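Local coordinates for protein acyl-CoA dehydrogenase (PDB 3PFD) that probably catalyses the flavin-dependent oxidation of 2,3-saturated acyl-CoA thioesters to 2,3-dehydroacyl-CoA, passing the electrons to an acceptor, at residues 268-273 with 364-369; 276-281 with 287-292; 353-356 with 360-363. All coordinates share one frame; numbering follows the deposited sequence.

Contact 1 (268-273 with 364-369); sequences QGALDA and ERMMRD
M366 reaches from helix 363-373 across to helix 256-280 and presses its sulfur and methyl group against the backbone of G269 and A270. It contributes more than half of the buried area, and the torsions explain how: CG stands beside the backbone N (chi1 -70°) and the chain is extended beyond it, carrying the thioether across, with SD and CE both laid against the partner backbone. M366 SD lies 3.5 Å from A270 CA and 3.8 Å from A270 CB. CE goes further along the partner helix and settles 3.9 Å from G269 C. Methionine suits this role because it is long, unbranched and apolar, and its large sulfur gives good dispersion contact in a buried place. Glycine and alanine suit the receiving surface: G269 offers bare backbone to the methionine methyl and A270 only a small CB, which also packs on A348 of helix 326-352. The two segments run roughly antiparallel, with A270 and M366 closest at 6.6 Å between CA atoms.

Each helix carries a polar pair of its own, set away from this apolar join. On one, Q268 NE2 donates to D272 OD1 at 2.8 Å; R309 bonds to Q268 OE1 and R92 forms a salt bridge with D272 OD2. On the other, R368 pairs with E364 one turn earlier, and the bond from R368 NH2 to E364 OE1, 3.0 Å long and nearly straight at 175°, lies in the guanidinium plane. R368 has a second salt bridge, to D46, while its backbone O accepts from Y357 of the second subunit. The arrangement is plain helix-helix packing through small residues, within the helical C-terminal domain of the acyl-CoA dehydrogenase fold.

Contact 2 (276-281 with 287-292); sequences AYTKER and PVSDNQ. With FDA (dihydroflavine-adenine dinucleotide), chain B.
T278, in the last turn of helix 256-280, offers its carbonyl to S289: S289 N donates to T278 O at 3.1 Å, and S289 OG adds a weak bond to the same oxygen. The short serine side chain can share that acceptor with its own N-H. T278 CB packs 3.8 Å from V288 CG2, the two side chains crossing at about a right angle, while its hydroxyl is turned back to the A274 carbonyl of its own helix.

K279 brings only the base of its chain, CG lying alongside S289 OG, and its carbonyl O meets P287 CB at 3.5 Å; NZ goes on to the L392 carbonyl of the fourth subunit.

R281 leaves the helix, and its carbonyl O receives V288 N at 2.8 Å. Its CG is anti to the backbone N (chi1 167°) and the chain bends at chi2, which carries the guanidinium to the cofactor. R281 NE donates almost straight (169°) to FDA O2A at 2.7 Å, and NH2 reaches FDA O2P, so one arginine spans both phosphates; NH1 turns to the R141 carbonyl of the second subunit.

Beside it V288 CB touches the ribose oxygen, and the N291 amide lies nearly parallel to the adenine, N291 CG 3.4 Å from FDA N1A. Its ND2 donates to V288 O and its OD1 takes a bond from R286, which together fix the amide's rotation. A helix end, a short hairpin and a 3-10 turn make up part of the ADP-binding end of the acyl-CoA dehydrogenase flavin site, occupied here by the reduced cofactor.

Contact 3 (353-356 with 360-363); sequences GGYG and DFPV. With FDA (dihydroflavine-adenine dinucleotide), chain B.
The backbone turns between G356 and V363, whose CA atoms come within 6.1 Å, after G353 has left helix 326-352 with positive phi (65°) and G356 N has closed a tight turn onto G353 O. Glycine accommodates that phi readily. A side chain at G353 would run into FDA O3P, the bridging oxygen of the diphosphate, and one at G354 into FDA O3' of the ribityl chain; without them the backbone comes close enough for G354 N to donate to FDA O1P at 2.7 Å.

Beyond the glycines the side chains take over. Y355 has two conformers, which makes its ring contacts provisional; in one of them F361 meets it as a T-shaped pair, the edge of F361 directed at the face of Y355 with the planes at 73° and the ring centroids 5.1 Å apart. F361 CE2 does the closest touching, 3.5 Å from Y355 CG, toward the rim of the tyrosine ring. F361 has CG beside its backbone N (chi1 -71°), which swings the ring back toward the first segment, where it also meets the ring of F352. In that same conformer D360 OD2 lies 3.8 Å from Y355 CE2, a loose contact at the ring edge, and Y355 packs edge-to-face with W169 of the second subunit.

V363 closes the inner end of the turn, its CG2 3.8 Å from G356 CA; a branched apolar residue fits there, since the same side chain also lies against A348, V349 and F352. The arrangement is consistent with the glycine-rich turn of the acyl-CoA dehydrogenase family; here G354 N binds the flavin-side phosphate.

In the fold
All three contacts belong to the helical C-terminal domain, and contacts 2 and 3 hold one cofactor between them: contact 2 supplies R281 and the adenine surface, contact 3 the G354 N-H to O1P, on the same phosphate that R281 reaches through O2P. Their centres are 14 Å apart, and they touch loosely where Y277 OH lies 3.9 Å from Y355 CD1 in one tyrosine conformer. Contact 1 lies farther from the cofactor, its centre 10 Å from that of contact 3 and 17 Å from that of contact 2; the A270 side chain is about 13 Å from the ligand. It touches contact 3 through E364 CB and G356 O, 3.4 Å apart. S145, T379 and Q381 of the second subunit bind the same cofactor, making the site intersubunit.

Contact 1 (268-273 with 364-369)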
loop_
_atom_site.group_PDB
_atom_site.type_symbol
_atom_site.label_atom_id
_atom_site.label_comp_id
_atom_site.label_asym_id
_atom_site.label_seq_id
_atom_site.Cartn_x
_atom_site.Cartn_y
_atom_site.Cartn_z
ATOM N N GLN C 268 10.802 10.890 -12.010
ATOM C CA GLN C 268 11.441 10.476 -13.262
ATOM C C GLN C 268 12.965 10.479 -13.116
ATOM O O GLN C 268 13.640 9.515 -13.523
ATOM C CB GLN C 268 11.037 11.398 -14.430
ATOM C CG GLN C 268 11.661 10.951 -15.775
ATOM C CD GLN C 268 11.082 9.601 -16.249
ATOM O OE1 GLN C 268 9.879 9.455 -16.341
ATOM N NE2 GLN C 268 11.946 8.641 -16.568
ATOM N N GLY C 269 13.488 11.543 -12.501
ATOM C CA GLY C 269 14.912 11.699 -12.293
ATOM C C GLY C 269 15.430 10.651 -11.325
ATOM O O GLY C 269 16.528 10.103 -11.535
ATOM N N ALA C 270 14.657 10.359 -10.275
ATOM C CA ALA C 270 15.030 9.307 -9.312
ATOM C C ALA C 270 15.048 7.942 -10.006
ATOM O O ALA C 270 16.016 7.184 -9.886
ATOM C CB ALA C 270 14.076 9.282 -8.100
ATOM N N LEU C 271 13.984 7.638 -10.749
ATOM C CA LEU C 271 13.943 6.407 -11.565
ATOM C C LEU C 271 15.099 6.331 -12.582
ATOM O O LEU C 271 15.734 5.286 -12.711
ATOM C CB LEU C 271 12.603 6.275 -12.303
ATOM C CG LEU C 271 12.537 5.181 -13.387
ATOM C CD1 LEU C 271 12.579 3.793 -12.694
ATOM C CD2 LEU C 271 11.295 5.312 -14.265
ATOM N N ASP C 272 15.356 7.409 -13.331
ATOM C CA ASP C 272 16.496 7.405 -14.275
ATOM C C ASP C 272 17.811 7.075 -13.571
ATOM O O ASP C 272 18.618 6.276 -14.081
ATOM C CB ASP C 272 16.677 8.749 -14.964
ATOM C CG ASP C 272 15.525 9.114 -15.869
ATOM O OD1 ASP C 272 14.707 8.248 -16.223
ATOM O OD2 ASP C 272 15.432 10.310 -16.196
ATOM N N ALA C 273 18.048 7.711 -12.419
ATOM C CA ALA C 273 19.274 7.459 -11.649
ATOM C C ALA C 273 19.337 5.983 -11.199
ATOM O O ALA C 273 20.386 5.351 -11.340
ATOM C CB ALA C 273 19.393 8.447 -10.416
ATOM N N GLU C 364 18.947 10.823 -2.511
ATOM C CA GLU C 364 18.739 11.330 -1.161
ATOM C C GLU C 364 18.074 12.758 -1.204
ATOM O O GLU C 364 17.060 13.031 -0.544
ATOM C CB GLU C 364 20.176 11.334 -0.608
ATOM C CG GLU C 364 20.525 11.825 0.671
ATOM C CD GLU C 364 20.549 13.302 0.770
ATOM O OE1 GLU C 364 21.277 14.026 0.023
ATOM O OE2 GLU C 364 19.852 13.717 1.682
ATOM N N ARG C 365 18.636 13.665 -1.999
ATOM C CA ARG C 365 18.013 14.988 -2.175
ATOM C C ARG C 365 16.621 14.901 -2.812
ATOM O O ARG C 365 15.658 15.551 -2.369
ATOM C CB ARG C 365 18.920 15.907 -2.999
ATOM C CG ARG C 365 18.297 17.254 -3.282
ATOM C CD ARG C 365 19.088 18.005 -4.354
ATOM N NE ARG C 365 18.876 17.542 -5.731
ATOM C CZ ARG C 365 19.829 17.025 -6.517
ATOM N NH1 ARG C 365 21.064 16.811 -6.057
ATOM N NH2 ARG C 365 19.540 16.678 -7.767
ATOM N N MET C 366 16.518 14.083 -3.846
ATOM C CA MET C 366 15.240 13.839 -4.499
ATOM C C MET C 366 14.113 13.384 -3.546
ATOM O O MET C 366 12.956 13.808 -3.673
ATOM C CB MET C 366 15.426 12.844 -5.630
ATOM C CG MET C 366 16.221 13.430 -6.836
ATOM S SD MET C 366 16.709 12.085 -7.929
ATOM C CE MET C 366 17.659 12.952 -9.158
ATOM N N MET C 367 14.474 12.557 -2.576
ATOM C CA MET C 367 13.513 12.018 -1.623
ATOM C C MET C 367 13.052 13.146 -0.714
ATOM O O MET C 367 11.837 13.340 -0.477
ATOM C CB MET C 367 14.172 10.882 -0.808
ATOM C CG MET C 367 13.211 10.192 0.146
ATOM S SD MET C 367 14.022 8.925 1.128
ATOM C CE MET C 367 12.775 8.696 2.409
ATOM N N ARG C 368 14.034 13.902 -0.210
ATOM C CA ARG C 368 13.761 15.057 0.645
ATOM C C ARG C 368 12.868 16.099 -0.063
ATOM O O ARG C 368 11.891 16.574 0.526
ATOM C CB ARG C 368 15.061 15.682 1.150
ATOM C CG ARG C 368 15.825 14.762 2.134
ATOM C CD ARG C 368 17.030 15.473 2.736
ATOM N NE ARG C 368 18.172 15.552 1.830
ATOM C CZ ARG C 368 18.594 16.657 1.209
ATOM N NH1 ARG C 368 17.917 17.815 1.329
ATOM N NH2 ARG C 368 19.675 16.589 0.428
ATOM N N ASP C 369 13.186 16.406 -1.321
ATOM C CA ASP C 369 12.375 17.307 -2.152
ATOM C C ASP C 369 10.973 16.761 -2.422
ATOM O O ASP C 369 10.012 17.521 -2.452
ATOM C CB ASP C 369 13.049 17.558 -3.520
ATOM C CG ASP C 369 14.391 18.288 -3.405
ATOM O OD1 ASP C 369 14.737 18.810 -2.290
ATOM O OD2 ASP C 369 15.097 18.332 -4.449
#

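Contact 2 (276-281 with 287-292)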
loop_
_atom_site.group_PDB
_atom_site.type_symbol
_atom_site.label_atom_id
_atom_site.label_comp_id
_atom_site.label_asym_id
_atom_site.label_seq_id
_atom_site.Cartn_x
_atom_site.Cartn_y
_atom_site.Cartn_z
ATOM N N ALA C 276 20.086 3.586 -14.224
ATOM C CA ALA C 276 21.524 3.677 -14.517
ATOM C C ALA C 276 22.377 2.990 -13.453
ATOM O O ALA C 276 23.272 2.197 -13.780
ATOM C CB ALA C 276 21.981 5.136 -14.756
ATOM N N TYR C 277 22.097 3.271 -12.183
ATOM C CA TYR C 277 22.950 2.751 -11.117
ATOM C C TYR C 277 22.825 1.227 -10.938
ATOM O O TYR C 277 23.842 0.551 -10.761
ATOM C CB TYR C 277 22.686 3.464 -9.786
ATOM C CG TYR C 277 23.606 2.982 -8.677
ATOM C CD1 TYR C 277 23.207 1.962 -7.802
ATOM C CD2 TYR C 277 24.902 3.505 -8.547
ATOM C CE1 TYR C 277 24.052 1.502 -6.782
ATOM C CE2 TYR C 277 25.760 3.036 -7.558
ATOM C CZ TYR C 277 25.331 2.042 -6.678
ATOM O OH TYR C 277 26.182 1.597 -5.705
ATOM N N THR C 278 21.592 0.693 -10.947
ATOM C CA THR C 278 21.382 -0.758 -10.715
ATOM C C THR C 278 21.961 -1.636 -11.840
ATOM O O THR C 278 22.349 -2.793 -11.612
ATOM C CB THR C 278 19.891 -1.120 -10.445
ATOM O OG1 THR C 278 19.081 -0.743 -11.567
ATOM C CG2 THR C 278 19.375 -0.403 -9.164
ATOM N N LYS C 279 22.052 -1.077 -13.042
ATOM C CA LYS C 279 22.662 -1.764 -14.169
ATOM C C LYS C 279 24.174 -1.874 -14.022
ATOM O O LYS C 279 24.763 -2.869 -14.415
ATOM C CB LYS C 279 22.271 -1.080 -15.486
ATOM C CG LYS C 279 20.827 -1.402 -15.865
ATOM C CD LYS C 279 20.460 -0.764 -17.195
ATOM C CE LYS C 279 21.197 -1.426 -18.389
ATOM N NZ LYS C 279 20.632 -0.793 -19.608
ATOM N N GLU C 280 24.772 -0.864 -13.393
ATOM C CA GLU C 280 26.217 -0.725 -13.269
ATOM C C GLU C 280 26.779 -1.404 -12.007
ATOM O O GLU C 280 27.844 -2.005 -12.054
ATOM C CB GLU C 280 26.599 0.782 -13.279
ATOM N N ARG C 281 26.065 -1.277 -10.884
ATOM C CA ARG C 281 26.467 -1.858 -9.598
ATOM C C ARG C 281 26.321 -3.404 -9.578
ATOM O O ARG C 281 25.233 -3.931 -9.768
ATOM C CB ARG C 281 25.630 -1.200 -8.477
ATOM C CG ARG C 281 25.691 -1.887 -7.108
ATOM C CD ARG C 281 27.145 -2.009 -6.627
ATOM N NE ARG C 281 27.250 -2.281 -5.195
ATOM C CZ ARG C 281 28.397 -2.235 -4.531
ATOM N NH1 ARG C 281 29.539 -1.989 -5.185
ATOM N NH2 ARG C 281 28.415 -2.454 -3.226
ATOM N N PRO C 287 24.755 -7.625 -12.225
ATOM C CA PRO C 287 24.181 -6.326 -11.862
ATOM C C PRO C 287 23.099 -6.512 -10.799
ATOM O O PRO C 287 22.417 -7.517 -10.829
ATOM C CB PRO C 287 23.535 -5.866 -13.176
ATOM C CG PRO C 287 24.410 -6.435 -14.218
ATOM C CD PRO C 287 24.922 -7.755 -13.690
ATOM N N VAL C 288 22.928 -5.566 -9.880
ATOM C CA VAL C 288 21.798 -5.688 -8.938
ATOM C C VAL C 288 20.429 -5.629 -9.647
ATOM O O VAL C 288 19.437 -6.200 -9.165
ATOM C CB VAL C 288 21.897 -4.751 -7.687
ATOM C CG1 VAL C 288 23.077 -5.161 -6.827
ATOM C CG2 VAL C 288 21.950 -3.262 -8.063
ATOM N N SER C 289 20.395 -5.019 -10.826
ATOM C CA SER C 289 19.180 -4.992 -11.627
ATOM C C SER C 289 18.794 -6.382 -12.191
ATOM O O SER C 289 17.682 -6.567 -12.664
ATOM C CB SER C 289 19.334 -3.968 -12.752
ATOM O OG SER C 289 20.380 -4.322 -13.625
ATOM N N ASP C 290 19.727 -7.339 -12.139
ATOM C CA ASP C 290 19.466 -8.723 -12.566
ATOM C C ASP C 290 18.482 -9.491 -11.657
ATOM O O ASP C 290 17.982 -10.539 -12.049
ATOM C CB ASP C 290 20.769 -9.529 -12.635
ATOM C CG ASP C 290 21.336 -9.605 -14.018
ATOM O OD1 ASP C 290 22.004 -10.617 -14.337
ATOM O OD2 ASP C 290 21.119 -8.652 -14.802
ATOM N N ASN C 291 18.205 -8.964 -10.472
ATOM C CA ASN C 291 17.331 -9.607 -9.500
ATOM C C ASN C 291 15.870 -9.231 -9.736
ATOM O O ASN C 291 15.540 -8.047 -9.852
ATOM C CB ASN C 291 17.748 -9.222 -8.082
ATOM C CG ASN C 291 19.183 -9.568 -7.801
ATOM O OD1 ASN C 291 19.520 -10.731 -7.770
ATOM N ND2 ASN C 291 20.035 -8.563 -7.603
ATOM N N GLN C 292 15.006 -10.235 -9.801
ATOM C CA GLN C 292 13.618 -9.982 -10.153
ATOM C C GLN C 292 12.883 -9.041 -9.172
ATOM O O GLN C 292 12.029 -8.264 -9.602
ATOM C CB GLN C 292 12.831 -11.284 -10.421
ATOM C CG GLN C 292 11.506 -11.012 -11.172
ATOM C CD GLN C 292 10.641 -12.232 -11.369
ATOM O OE1 GLN C 292 10.278 -12.909 -10.398
ATOM N NE2 GLN C 292 10.302 -12.533 -12.641
HETATM P PA FDA B . 24.316 -3.095 -2.570
HETATM O O1A FDA B . 24.647 -4.430 -1.960
HETATM O O2A FDA B . 25.017 -2.588 -3.789
HETATM O O5B FDA B . 22.738 -3.065 -2.887
HETATM C C5B FDA B . 22.178 -2.124 -3.795
HETATM C C4B FDA B . 20.711 -2.492 -3.956
HETATM O O4B FDA B . 20.647 -3.786 -4.593
HETATM C C3B FDA B . 19.958 -2.615 -2.633
HETATM O O3B FDA B . 18.598 -2.264 -2.828
HETATM C C2B FDA B . 19.914 -4.113 -2.400
HETATM O O2B FDA B . 18.806 -4.511 -1.600
HETATM C C1B FDA B . 19.820 -4.670 -3.813
HETATM N N9A FDA B . 20.278 -6.082 -3.874
HETATM C C8A FDA B . 21.548 -6.515 -3.710
HETATM N N7A FDA B . 21.560 -7.856 -3.825
HETATM C C5A FDA B . 20.293 -8.285 -4.089
HETATM C C6A FDA B . 19.710 -9.545 -4.298
HETATM N N6A FDA B . 20.472 -10.683 -4.276
HETATM N N1A FDA B . 18.361 -9.626 -4.510
HETATM C C2A FDA B . 17.601 -8.508 -4.541
HETATM N N3A FDA B . 18.150 -7.295 -4.341
HETATM C C4A FDA B . 19.484 -7.152 -4.111
HETATM N N1 FDA B . 28.530 -2.157 7.489
HETATM C C2 FDA B . 29.455 -2.532 8.404
HETATM O O2 FDA B . 30.299 -3.411 8.136
HETATM N N3 FDA B . 29.505 -1.929 9.616
HETATM C C4 FDA B . 28.623 -0.978 9.963
HETATM O O4 FDA B . 28.715 -0.493 11.107
HETATM C C4X FDA B . 27.636 -0.578 9.055
HETATM N N5 FDA B . 26.958 0.564 9.275
HETATM C C5X FDA B . 26.284 1.196 8.267
HETATM C C6 FDA B . 25.921 2.540 8.410
HETATM C C7 FDA B . 25.450 3.277 7.324
HETATM C C7M FDA B . 25.075 4.725 7.538
HETATM C C8 FDA B . 25.317 2.685 6.068
HETATM C C8M FDA B . 24.818 3.466 4.848
HETATM C C9 FDA B . 25.692 1.350 5.923
HETATM C C9A FDA B . 26.169 0.599 6.998
HETATM N N10 FDA B . 26.813 -0.643 6.760
HETATM C C10 FDA B . 27.620 -1.189 7.790
HETATM C "C1'" FDA B . 26.812 -1.255 5.411
HETATM C "C2'" FDA B . 25.429 -1.763 4.970
HETATM O "O2'" FDA B . 25.159 -3.006 5.633
HETATM C "C3'" FDA B . 25.368 -1.888 3.449
HETATM O "O3'" FDA B . 25.083 -0.591 2.891
HETATM C "C4'" FDA B . 24.262 -2.850 3.020
HETATM O "O4'" FDA B . 24.629 -4.163 3.445
HETATM C "C5'" FDA B . 24.003 -2.818 1.518
HETATM O "O5'" FDA B . 25.226 -2.910 0.776
HETATM P P FDA B . 25.553 -1.796 -0.333
HETATM O O1P FDA B . 25.414 -0.440 0.279
HETATM O O2P FDA B . 26.879 -2.199 -0.996
HETATM O O3P FDA B . 24.359 -1.958 -1.408
#

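Contact 3 (353-356 with 360-363)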
loop_
_atom_site.group_PDB
_atom_site.type_symbol
_atom_site.label_atom_id
_atom_site.label_comp_id
_atom_site.label_asym_id
_atom_site.label_seq_id
_atom_site.Cartn_x
_atom_site.Cartn_y
_atom_site.Cartn_z
ATOM N N GLY C 353 21.260 1.323 -2.270
ATOM C CA GLY C 353 21.801 0.750 -1.042
ATOM C C GLY C 353 22.446 1.854 -0.221
ATOM O O GLY C 353 21.919 2.947 -0.149
ATOM N N GLY C 354 23.602 1.577 0.375
ATOM C CA GLY C 354 24.260 2.576 1.243
ATOM C C GLY C 354 24.584 3.889 0.543
ATOM O O GLY C 354 24.377 4.985 1.098
ATOM N N TYR C 355 25.076 3.812 -0.690
ATOM C CA TYR C 355 25.361 5.030 -1.462
ATOM C C TYR C 355 24.117 5.923 -1.609
ATOM O O TYR C 355 24.228 7.160 -1.622
ATOM C CB TYR C 355 25.967 4.715 -2.824
ATOM C CG TYR C 355 27.465 4.890 -2.855
ATOM C CD1 TYR C 355 28.293 3.914 -3.404
ATOM C CD2 TYR C 355 28.051 6.032 -2.335
ATOM C CE1 TYR C 355 29.666 4.071 -3.426
ATOM C CE2 TYR C 355 29.417 6.205 -2.355
ATOM C CZ TYR C 355 30.223 5.217 -2.895
ATOM O OH TYR C 355 31.585 5.386 -2.911
ATOM N N GLY C 356 22.941 5.316 -1.664
ATOM C CA GLY C 356 21.705 6.108 -1.821
ATOM C C GLY C 356 21.447 6.985 -0.597
ATOM O O GLY C 356 20.790 8.038 -0.700
ATOM N N ASP C 360 26.651 11.826 -1.915
ATOM C CA ASP C 360 27.451 11.554 -3.110
ATOM C C ASP C 360 26.579 11.283 -4.323
ATOM O O ASP C 360 27.021 11.465 -5.453
ATOM C CB ASP C 360 28.345 10.350 -2.903
ATOM C CG ASP C 360 29.319 10.522 -1.764
ATOM O OD1 ASP C 360 29.094 11.326 -0.829
ATOM O OD2 ASP C 360 30.331 9.800 -1.803
ATOM N N PHE C 361 25.348 10.837 -4.094
ATOM C CA PHE C 361 24.402 10.653 -5.177
ATOM C C PHE C 361 23.169 11.553 -4.954
ATOM O O PHE C 361 22.960 12.024 -3.831
ATOM C CB PHE C 361 24.068 9.164 -5.339
ATOM C CG PHE C 361 25.209 8.370 -5.911
ATOM C CD1 PHE C 361 25.407 8.326 -7.288
ATOM C CD2 PHE C 361 26.124 7.746 -5.078
ATOM C CE1 PHE C 361 26.486 7.614 -7.837
ATOM C CE2 PHE C 361 27.205 7.032 -5.601
ATOM C CZ PHE C 361 27.391 6.966 -6.975
ATOM N N PRO C 362 22.393 11.837 -6.019
ATOM C CA PRO C 362 21.274 12.797 -5.919
ATOM C C PRO C 362 19.962 12.254 -5.329
ATOM O O PRO C 362 19.067 13.039 -5.012
ATOM C CB PRO C 362 21.037 13.202 -7.387
ATOM C CG PRO C 362 21.443 12.005 -8.180
ATOM C CD PRO C 362 22.545 11.317 -7.397
ATOM N N VAL C 363 19.824 10.940 -5.205
ATOM C CA VAL C 363 18.512 10.345 -4.855
ATOM C C VAL C 363 18.020 10.718 -3.441
ATOM O O VAL C 363 16.867 10.905 -3.218
ATOM C CB VAL C 363 18.462 8.807 -5.105
ATOM C CG1 VAL C 363 18.542 8.509 -6.591
ATOM C CG2 VAL C 363 19.569 8.037 -4.321
HETATM P PA FDA B . 24.316 -3.095 -2.570
HETATM O O1A FDA B . 24.647 -4.430 -1.960
HETATM O O2A FDA B . 25.017 -2.588 -3.789
HETATM O O5B FDA B . 22.738 -3.065 -2.887
HETATM C C5B FDA B . 22.178 -2.124 -3.795
HETATM C C4B FDA B . 20.711 -2.492 -3.956
HETATM O O4B FDA B . 20.647 -3.786 -4.593
HETATM C C3B FDA B . 19.958 -2.615 -2.633
HETATM O O3B FDA B . 18.598 -2.264 -2.828
HETATM C C2B FDA B . 19.914 -4.113 -2.400
HETATM O O2B FDA B . 18.806 -4.511 -1.600
HETATM C C1B FDA B . 19.820 -4.670 -3.813
HETATM N N9A FDA B . 20.278 -6.082 -3.874
HETATM C C8A FDA B . 21.548 -6.515 -3.710
HETATM N N7A FDA B . 21.560 -7.856 -3.825
HETATM C C5A FDA B . 20.293 -8.285 -4.089
HETATM C C6A FDA B . 19.710 -9.545 -4.298
HETATM N N6A FDA B . 20.472 -10.683 -4.276
HETATM N N1A FDA B . 18.361 -9.626 -4.510
HETATM C C2A FDA B . 17.601 -8.508 -4.541
HETATM N N3A FDA B . 18.150 -7.295 -4.341
HETATM C C4A FDA B . 19.484 -7.152 -4.111
HETATM N N1 FDA B . 28.530 -2.157 7.489
HETATM C C2 FDA B . 29.455 -2.532 8.404
HETATM O O2 FDA B . 30.299 -3.411 8.136
HETATM N N3 FDA B . 29.505 -1.929 9.616
HETATM C C4 FDA B . 28.623 -0.978 9.963
HETATM O O4 FDA B . 28.715 -0.493 11.107
HETATM C C4X FDA B . 27.636 -0.578 9.055
HETATM N N5 FDA B . 26.958 0.564 9.275
HETATM C C5X FDA B . 26.284 1.196 8.267
HETATM C C6 FDA B . 25.921 2.540 8.410
HETATM C C7 FDA B . 25.450 3.277 7.324
HETATM C C7M FDA B . 25.075 4.725 7.538
HETATM C C8 FDA B . 25.317 2.685 6.068
HETATM C C8M FDA B . 24.818 3.466 4.848
HETATM C C9 FDA B . 25.692 1.350 5.923
HETATM C C9A FDA B . 26.169 0.599 6.998
HETATM N N10 FDA B . 26.813 -0.643 6.760
HETATM C C10 FDA B . 27.620 -1.189 7.790
HETATM C "C1'" FDA B . 26.812 -1.255 5.411
HETATM C "C2'" FDA B . 25.429 -1.763 4.970
HETATM O "O2'" FDA B . 25.159 -3.006 5.633
HETATM C "C3'" FDA B . 25.368 -1.888 3.449
HETATM O "O3'" FDA B . 25.083 -0.591 2.891
HETATM C "C4'" FDA B . 24.262 -2.850 3.020
HETATM O "O4'" FDA B . 24.629 -4.163 3.445
HETATM C "C5'" FDA B . 24.003 -2.818 1.518
HETATM O "O5'" FDA B . 25.226 -2.910 0.776
HETATM P P FDA B . 25.553 -1.796 -0.333
HETATM O O1P FDA B . 25.414 -0.440 0.279
HETATM O O2P FDA B . 26.879 -2.199 -0.996
HETATM O O3P FDA B . 24.359 -1.958 -1.408
#